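PDB 4JN3: CDA peptide synthetase I from Streptomyces coelicolor, which belongs to the modular nonribosomal peptide synthetases and is represented here by its first condensation domain, a fold of the CoA-dependent acyltransferase clan. Local coordinates for residues A[253-258]-A[431-436]; A[278-283]-A[442-447]; A[405-410]-A[423-428]. All coordinates share one frame; numbering follows the deposited sequence.

Contact 1. Residues A[253-258]-A[431-436]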
# COMPACT_ATOMS: atom_id res chain seq x y z
N THR A 253 -4.29 20.56 -7.80
CA THR A 253 -4.84 19.76 -6.70
C THR A 253 -5.46 20.57 -5.57
O THR A 253 -6.23 20.03 -4.78
CB THR A 253 -3.77 18.82 -6.11
OG1 THR A 253 -2.72 19.61 -5.54
CG2 THR A 253 -3.19 17.92 -7.19
N GLU A 254 -5.13 21.86 -5.48
CA GLU A 254 -5.67 22.70 -4.40
C GLU A 254 -7.20 22.65 -4.35
O GLU A 254 -7.79 22.73 -3.26
CB GLU A 254 -5.16 24.14 -4.51
CG GLU A 254 -3.72 24.33 -4.06
CD GLU A 254 -3.13 25.66 -4.49
OE1 GLU A 254 -3.80 26.41 -5.23
OE2 GLU A 254 -1.98 25.96 -4.09
N VAL A 255 -7.84 22.52 -5.50
CA VAL A 255 -9.30 22.48 -5.57
C VAL A 255 -9.91 21.36 -4.73
O VAL A 255 -11.02 21.50 -4.22
CB VAL A 255 -9.81 22.36 -7.02
CG1 VAL A 255 -9.48 20.99 -7.60
CG2 VAL A 255 -11.31 22.61 -7.09
N LEU A 256 -9.19 20.25 -4.58
CA LEU A 256 -9.66 19.16 -3.72
C LEU A 256 -9.73 19.61 -2.27
O LEU A 256 -10.66 19.24 -1.54
CB LEU A 256 -8.75 17.93 -3.83
CG LEU A 256 -8.72 17.24 -5.19
CD1 LEU A 256 -7.77 16.05 -5.16
CD2 LEU A 256 -10.11 16.79 -5.58
N GLY A 257 -8.75 20.40 -1.85
CA GLY A 257 -8.74 20.96 -0.51
C GLY A 257 -9.90 21.91 -0.28
O GLY A 257 -10.50 21.93 0.79
N ARG A 258 -10.23 22.71 -1.30
CA ARG A 258 -11.36 23.63 -1.18
C ARG A 258 -12.69 22.90 -1.09
O ARG A 258 -13.58 23.31 -0.35
CB ARG A 258 -11.36 24.65 -2.32
CG ARG A 258 -10.16 25.59 -2.28
CD ARG A 258 -10.34 26.78 -3.23
NE ARG A 258 -10.41 26.37 -4.64
CZ ARG A 258 -9.35 26.24 -5.43
NH1 ARG A 258 -8.13 26.47 -4.96
NH2 ARG A 258 -9.51 25.87 -6.69
N PHE A 431 -12.36 14.91 -14.40
CA PHE A 431 -13.72 14.84 -13.87
C PHE A 431 -13.74 15.16 -12.38
O PHE A 431 -14.57 15.94 -11.90
CB PHE A 431 -14.33 13.47 -14.14
CG PHE A 431 -15.80 13.36 -13.80
CD1 PHE A 431 -16.73 14.18 -14.43
CD2 PHE A 431 -16.24 12.44 -12.87
CE1 PHE A 431 -18.08 14.09 -14.12
CE2 PHE A 431 -17.59 12.34 -12.56
CZ PHE A 431 -18.51 13.16 -13.19
N LEU A 432 -12.81 14.56 -11.64
CA LEU A 432 -12.70 14.81 -10.20
C LEU A 432 -12.52 16.30 -9.91
O LEU A 432 -13.17 16.85 -9.02
CB LEU A 432 -11.53 14.01 -9.62
CG LEU A 432 -11.17 14.27 -8.15
CD1 LEU A 432 -12.29 13.81 -7.23
CD2 LEU A 432 -9.86 13.57 -7.80
N ALA A 433 -11.65 16.94 -10.68
CA ALA A 433 -11.38 18.36 -10.50
C ALA A 433 -12.61 19.21 -10.82
O ALA A 433 -12.87 20.23 -10.17
CB ALA A 433 -10.20 18.80 -11.35
N GLU A 434 -13.37 18.77 -11.82
CA GLU A 434 -14.58 19.47 -12.23
C GLU A 434 -15.62 19.39 -11.12
O GLU A 434 -16.28 20.39 -10.79
CB GLU A 434 -15.14 18.87 -13.52
CG GLU A 434 -16.20 19.71 -14.21
CD GLU A 434 -15.62 20.88 -14.98
OE1 GLU A 434 -14.40 20.87 -15.25
OE2 GLU A 434 -16.39 21.81 -15.31
N LEU A 435 -15.76 18.21 -10.54
CA LEU A 435 -16.66 17.99 -9.41
C LEU A 435 -16.26 18.85 -8.21
O LEU A 435 -17.11 19.49 -7.59
CB LEU A 435 -16.66 16.51 -9.00
CG LEU A 435 -17.32 15.51 -9.94
CD1 LEU A 435 -16.92 14.09 -9.58
CD2 LEU A 435 -18.84 15.67 -9.90
N ALA A 436 -14.97 18.84 -7.90
CA ALA A 436 -14.45 19.53 -6.72
C ALA A 436 -14.57 21.05 -6.82
O ALA A 436 -14.70 21.73 -5.80
CB ALA A 436 -12.99 19.13 -6.48
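Leu256 and Leu432 meet at about a right angle, the tip of one against the branch point of the other: Leu256 CD2 sits 3.8 Å from Leu432 CG. The same methyl also touches Ala436 CB at 3.8 Å, so CD2 is held in the notch between two residues one helical turn apart. Leu432 reaches it because its CG runs anti to the backbone N (chi1 174°), which brings its end closer to the neighbouring helix than its first bond would suggest. The other apolar pairs belong to Val255, whose CG2 lies 3.9 Å from Ala436 CB while CG1 also reaches toward Ala433 CB, at 4.4 Å. Here helices 250-263 and 418-437 of the condensation domain lie side by side, their local axes 8.9 Å apart and inclined by 41°; Leu256 also packs on Leu405 of strand 404-411. Some contacts run from side chain to backbone. Val255 CG2 presses on the end of the last turn, 3.6 Å from Ala436 C, and in return Ala436 CB lies 3.8 Å from Val255 O. With only a methyl at Ala436, the backbones come close, Leu256 CA being 5.7 Å from Ala436 CA.

Contact 2. Residues A[278-283]-A[442-447]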
# COMPACT_ATOMS: atom_id res chain seq x y z
N PHE A 278 -17.66 9.04 -10.83
CA PHE A 278 -17.06 8.67 -12.11
C PHE A 278 -17.57 7.31 -12.59
O PHE A 278 -17.89 7.14 -13.77
CB PHE A 278 -15.54 8.67 -11.97
CG PHE A 278 -14.81 8.37 -13.25
CD1 PHE A 278 -14.69 9.33 -14.24
CD2 PHE A 278 -14.21 7.13 -13.44
CE1 PHE A 278 -14.01 9.06 -15.41
CE2 PHE A 278 -13.52 6.86 -14.61
CZ PHE A 278 -13.42 7.82 -15.59
N LEU A 279 -17.64 6.34 -11.68
CA LEU A 279 -18.19 5.03 -12.00
C LEU A 279 -19.65 5.16 -12.43
O LEU A 279 -20.09 4.53 -13.39
CB LEU A 279 -18.10 4.09 -10.80
CG LEU A 279 -16.70 3.63 -10.41
CD1 LEU A 279 -16.77 2.72 -9.19
CD2 LEU A 279 -16.06 2.91 -11.57
N HIS A 280 -20.41 5.96 -11.69
CA HIS A 280 -21.82 6.18 -11.99
C HIS A 280 -22.01 6.76 -13.40
O HIS A 280 -22.86 6.28 -14.16
CB HIS A 280 -22.46 7.11 -10.96
CG HIS A 280 -23.82 7.61 -11.36
ND1 HIS A 280 -24.90 6.77 -11.52
CD2 HIS A 280 -24.26 8.86 -11.65
CE1 HIS A 280 -25.95 7.48 -11.88
NE2 HIS A 280 -25.59 8.75 -11.97
N ARG A 281 -21.23 7.78 -13.73
CA ARG A 281 -21.36 8.44 -15.03
C ARG A 281 -20.86 7.56 -16.17
O ARG A 281 -21.31 7.70 -17.30
CB ARG A 281 -20.61 9.78 -15.02
CG ARG A 281 -21.27 10.86 -14.18
CD ARG A 281 -22.59 11.32 -14.80
NE ARG A 281 -22.39 11.78 -16.17
CZ ARG A 281 -21.98 13.00 -16.49
NH1 ARG A 281 -21.74 13.89 -15.54
NH2 ARG A 281 -21.82 13.33 -17.77
N THR A 282 -19.93 6.66 -15.86
CA THR A 282 -19.34 5.78 -16.87
C THR A 282 -20.25 4.61 -17.23
O THR A 282 -20.38 4.25 -18.40
CB THR A 282 -17.98 5.22 -16.40
OG1 THR A 282 -17.04 6.29 -16.28
CG2 THR A 282 -17.45 4.20 -17.41
N THR A 283 -20.87 4.01 -16.21
CA THR A 283 -21.64 2.79 -16.40
C THR A 283 -23.14 3.01 -16.29
O THR A 283 -23.93 2.18 -16.74
CB THR A 283 -21.22 1.73 -15.37
OG1 THR A 283 -21.60 2.16 -14.06
CG2 THR A 283 -19.72 1.50 -15.42
N THR A 442 -24.95 19.40 -9.86
CA THR A 442 -25.56 18.08 -10.00
C THR A 442 -24.62 17.12 -10.73
O THR A 442 -24.15 17.43 -11.83
CB THR A 442 -26.90 18.18 -10.77
OG1 THR A 442 -27.82 18.99 -10.02
CG2 THR A 442 -27.50 16.81 -10.98
N VAL A 443 -24.35 15.97 -10.13
CA VAL A 443 -23.41 15.01 -10.71
C VAL A 443 -23.75 14.65 -12.16
O VAL A 443 -22.86 14.57 -13.01
CB VAL A 443 -23.32 13.72 -9.87
CG1 VAL A 443 -22.60 12.62 -10.64
CG2 VAL A 443 -22.62 14.01 -8.55
N ASP A 444 -25.03 14.45 -12.44
CA ASP A 444 -25.46 14.08 -13.79
C ASP A 444 -25.25 15.19 -14.82
O ASP A 444 -25.32 14.95 -16.02
CB ASP A 444 -26.93 13.64 -13.80
CG ASP A 444 -27.15 12.34 -13.05
OD1 ASP A 444 -26.20 11.53 -12.99
OD2 ASP A 444 -28.26 12.14 -12.53
N GLU A 445 -24.97 16.40 -14.34
CA GLU A 445 -24.80 17.55 -15.23
C GLU A 445 -23.35 17.98 -15.39
O GLU A 445 -23.03 18.80 -16.25
CB GLU A 445 -25.63 18.73 -14.74
CG GLU A 445 -27.13 18.49 -14.75
CD GLU A 445 -27.93 19.67 -14.24
OE1 GLU A 445 -27.31 20.72 -13.94
OE2 GLU A 445 -29.17 19.55 -14.13
N VAL A 446 -22.46 17.44 -14.56
CA VAL A 446 -21.06 17.84 -14.59
C VAL A 446 -20.34 17.36 -15.85
O VAL A 446 -20.52 16.22 -16.28
CB VAL A 446 -20.31 17.34 -13.34
CG1 VAL A 446 -18.86 17.79 -13.38
CG2 VAL A 446 -20.99 17.83 -12.07
N ALA A 447 -19.52 18.23 -16.42
CA ALA A 447 -18.80 17.93 -17.66
C ALA A 447 -17.89 16.71 -17.52
O ALA A 447 -17.05 16.65 -16.63
CB ALA A 447 -18.00 19.15 -18.11
O HOH W 1 -28.47 9.42 -12.18
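Arg281 pushes its guanidinium into the turn at 442-447, where one nitrogen, NH1, grips two main-chain carbonyls. The bond from NH1 to Val446 O is short and nearly straight (2.7 Å, 166°), lies close to the guanidinium plane and uses a lone pair of the carbonyl. The second, from NH1 to Val443 O, measures 2.8 Å but is bent to 132°, its acceptor tilted from that plane. Val443 O also receives Val446 N within the turn, so the arginine joins a carbonyl already in use. Bends at chi2 and chi3 fold the chain back to place NH1 there, while Asp444 O lies over one face of the guanidinium. This is the close-fitting part: Arg281 CG slides past Val443 CG1 at 4.2 Å, and from helix 418-437 Phe431 packs on Arg281, and Leu435 on Val446.

The other side is wetter. His280 NE2 donates to the syn lone pair of Asp444 OD1 at 3.0 Å, with the oxygen in the imidazole plane but the bond bent to 143° at the hydrogen. A water bridges the pair, lying 3.0 Å from His280 NE2 and donating to Asp444 OD2 at 2.8 Å.

The contact thus fastens the end of helix 267-283 to the loop after helix 418-437. Since His280 ND1 is also hydrogen-bonded to the carbonyl of Ala285, both ring nitrogens appear to carry protons, consistent with a positively charged imidazole facing the Asp444 carboxylate.

Contact 3. Residues A[405-410]-A[423-428]; sequences LRVDFE and VLQERF
Phe428 N bonds to Leu424 O at 2.9 Å, a helical bond that sets two apolar side chains one turn apart, both facing Phe409. The arrangement is a helix laid over a beta-sheet: strand 404-411, hydrogen-bonded between antiparallel neighbours 242-248 and 393-398, turns Val407 and Phe409 toward helix 418-437, while Asp408 between them starts away from the helix, and its OD1 is hydrogen-bonded to Ser245 OG. The local axes of strand and helix are 9.2 Å apart, and their directions differ by 138°, far from parallel.

Phe409 carries most of the contact. Gln425 lies across one face of its ring, with CA 3.8 Å from the ring centroid and 15° off the normal, a CH-pi contact. The glutamine's CG, anti to the backbone N (chi1 -177°), begins an extended chain that continues over the same ring toward the strand, sliding past Phe409 in the opposite direction.

At the ring edge the neighbours are aliphatic and aromatic. Leu424 CG stands 4.0 Å from Phe409 CE2, near the ring plane. Phe409 also packs on Leu393 and Ile395 of the adjacent strand, and Phe428 makes an edge-to-face pair with Phe278 of helix 267-283, so the layer continues from sheet through helix to helix. The two phenylalanines of the contact approach at a slant, Phe409 CZ lying 3.9 Å from Phe428 CD2.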
# COMPACT_ATOMS: atom_id res chain seq x y z
N LEU A 405 -0.16 16.08 -5.93
CA LEU A 405 -0.43 14.65 -5.81
C LEU A 405 0.30 13.82 -6.85
O LEU A 405 0.69 14.31 -7.91
CB LEU A 405 -1.93 14.38 -5.91
CG LEU A 405 -2.83 15.02 -4.85
CD1 LEU A 405 -4.30 14.92 -5.25
CD2 LEU A 405 -2.59 14.39 -3.49
N ARG A 406 0.51 12.55 -6.52
CA ARG A 406 0.84 11.53 -7.52
C ARG A 406 -0.37 10.62 -7.60
O ARG A 406 -0.83 10.10 -6.57
CB ARG A 406 2.06 10.72 -7.09
CG ARG A 406 3.30 11.54 -6.82
CD ARG A 406 3.90 12.08 -8.10
NE ARG A 406 4.31 11.01 -9.00
CZ ARG A 406 4.90 11.21 -10.18
NH1 ARG A 406 5.15 12.44 -10.59
NH2 ARG A 406 5.23 10.18 -10.94
N VAL A 407 -0.90 10.43 -8.80
CA VAL A 407 -2.02 9.52 -8.99
C VAL A 407 -1.57 8.32 -9.81
O VAL A 407 -1.15 8.47 -10.96
CB VAL A 407 -3.21 10.21 -9.70
CG1 VAL A 407 -4.37 9.24 -9.84
CG2 VAL A 407 -3.64 11.46 -8.93
N ASP A 408 -1.62 7.14 -9.21
CA ASP A 408 -1.21 5.92 -9.89
C ASP A 408 -2.43 5.07 -10.21
O ASP A 408 -3.19 4.69 -9.33
CB ASP A 408 -0.23 5.11 -9.03
CG ASP A 408 1.19 5.63 -9.11
OD1 ASP A 408 1.38 6.85 -9.25
OD2 ASP A 408 2.12 4.81 -9.04
N PHE A 409 -2.61 4.76 -11.49
CA PHE A 409 -3.61 3.78 -11.89
C PHE A 409 -2.89 2.46 -12.09
O PHE A 409 -2.02 2.33 -12.96
CB PHE A 409 -4.33 4.23 -13.16
CG PHE A 409 -5.57 5.04 -12.91
CD1 PHE A 409 -5.57 6.07 -11.99
CD2 PHE A 409 -6.74 4.76 -13.60
CE1 PHE A 409 -6.72 6.81 -11.75
CE2 PHE A 409 -7.89 5.50 -13.37
CZ PHE A 409 -7.88 6.53 -12.45
N GLU A 410 -3.23 1.48 -11.26
CA GLU A 410 -2.59 0.17 -11.31
C GLU A 410 -3.60 -0.83 -11.82
O GLU A 410 -4.53 -1.20 -11.11
CB GLU A 410 -2.11 -0.26 -9.92
CG GLU A 410 -1.22 0.78 -9.23
CD GLU A 410 -0.75 0.33 -7.86
OE1 GLU A 410 -1.46 -0.47 -7.21
OE2 GLU A 410 0.34 0.77 -7.44
N VAL A 423 -5.54 6.72 -20.55
CA VAL A 423 -6.77 7.36 -21.01
C VAL A 423 -7.79 7.51 -19.89
O VAL A 423 -8.39 8.57 -19.71
CB VAL A 423 -7.41 6.59 -22.18
CG1 VAL A 423 -8.83 7.08 -22.43
CG2 VAL A 423 -6.55 6.72 -23.43
N LEU A 424 -8.00 6.43 -19.14
CA LEU A 424 -8.96 6.41 -18.05
C LEU A 424 -8.55 7.38 -16.94
O LEU A 424 -9.38 8.09 -16.37
CB LEU A 424 -9.08 5.00 -17.48
CG LEU A 424 -10.25 4.74 -16.52
CD1 LEU A 424 -11.57 4.90 -17.26
CD2 LEU A 424 -10.13 3.34 -15.91
N GLN A 425 -7.26 7.38 -16.64
CA GLN A 425 -6.69 8.22 -15.59
C GLN A 425 -6.92 9.69 -15.89
O GLN A 425 -7.33 10.46 -15.02
CB GLN A 425 -5.20 7.93 -15.47
CG GLN A 425 -4.47 8.66 -14.37
CD GLN A 425 -3.01 8.25 -14.34
OE1 GLN A 425 -2.50 7.78 -13.32
NE2 GLN A 425 -2.34 8.41 -15.47
N GLU A 426 -6.64 10.09 -17.13
CA GLU A 426 -6.80 11.48 -17.54
C GLU A 426 -8.26 11.90 -17.43
O GLU A 426 -8.57 12.96 -16.89
CB GLU A 426 -6.30 11.68 -18.98
CG GLU A 426 -6.60 13.07 -19.55
CD GLU A 426 -5.81 14.17 -18.86
OE1 GLU A 426 -4.90 13.85 -18.07
OE2 GLU A 426 -6.10 15.36 -19.11
N ARG A 427 -9.16 11.07 -17.94
CA ARG A 427 -10.58 11.37 -17.86
C ARG A 427 -11.03 11.48 -16.40
O ARG A 427 -11.81 12.37 -16.06
CB ARG A 427 -11.40 10.33 -18.63
CG ARG A 427 -11.12 10.33 -20.12
CD ARG A 427 -11.97 9.32 -20.87
NE ARG A 427 -13.38 9.47 -20.54
CZ ARG A 427 -14.08 8.58 -19.84
NH1 ARG A 427 -13.49 7.46 -19.41
NH2 ARG A 427 -15.36 8.79 -19.59
N PHE A 428 -10.52 10.60 -15.55
CA PHE A 428 -10.87 10.66 -14.13
C PHE A 428 -10.39 11.93 -13.42
O PHE A 428 -11.17 12.60 -12.75
CB PHE A 428 -10.37 9.45 -13.35
CG PHE A 428 -10.51 9.61 -11.86
CD1 PHE A 428 -11.75 9.59 -11.26
CD2 PHE A 428 -9.39 9.82 -11.06
CE1 PHE A 428 -11.89 9.77 -9.89
CE2 PHE A 428 -9.52 9.99 -9.69
CZ PHE A 428 -10.78 9.96 -9.11

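In the fold
Helix 418-437 ties the three contacts together: contact 3 uses its middle and contact 1 its later part, and contact 2 uses the loop that follows it. Their centres lie 14 to 17 Å apart, on the same side of the chain's centre. In sequence, 253-258 and 278-283 come first, on successive helices, then 405-410, 423-428, 431-436 and 442-447; contacts 1 and 2 therefore cross, and contact 3 is nested inside both. Phe431, on the helix of contact 1, packs on Phe278 and Arg281 of contact 2, while Leu405 touches Leu256 between contacts 1 and 3. Strand 404-411, helix 418-437 and the loop after it are thereby packed against helices 250-263 and 267-283 in one lobe of the condensation domain.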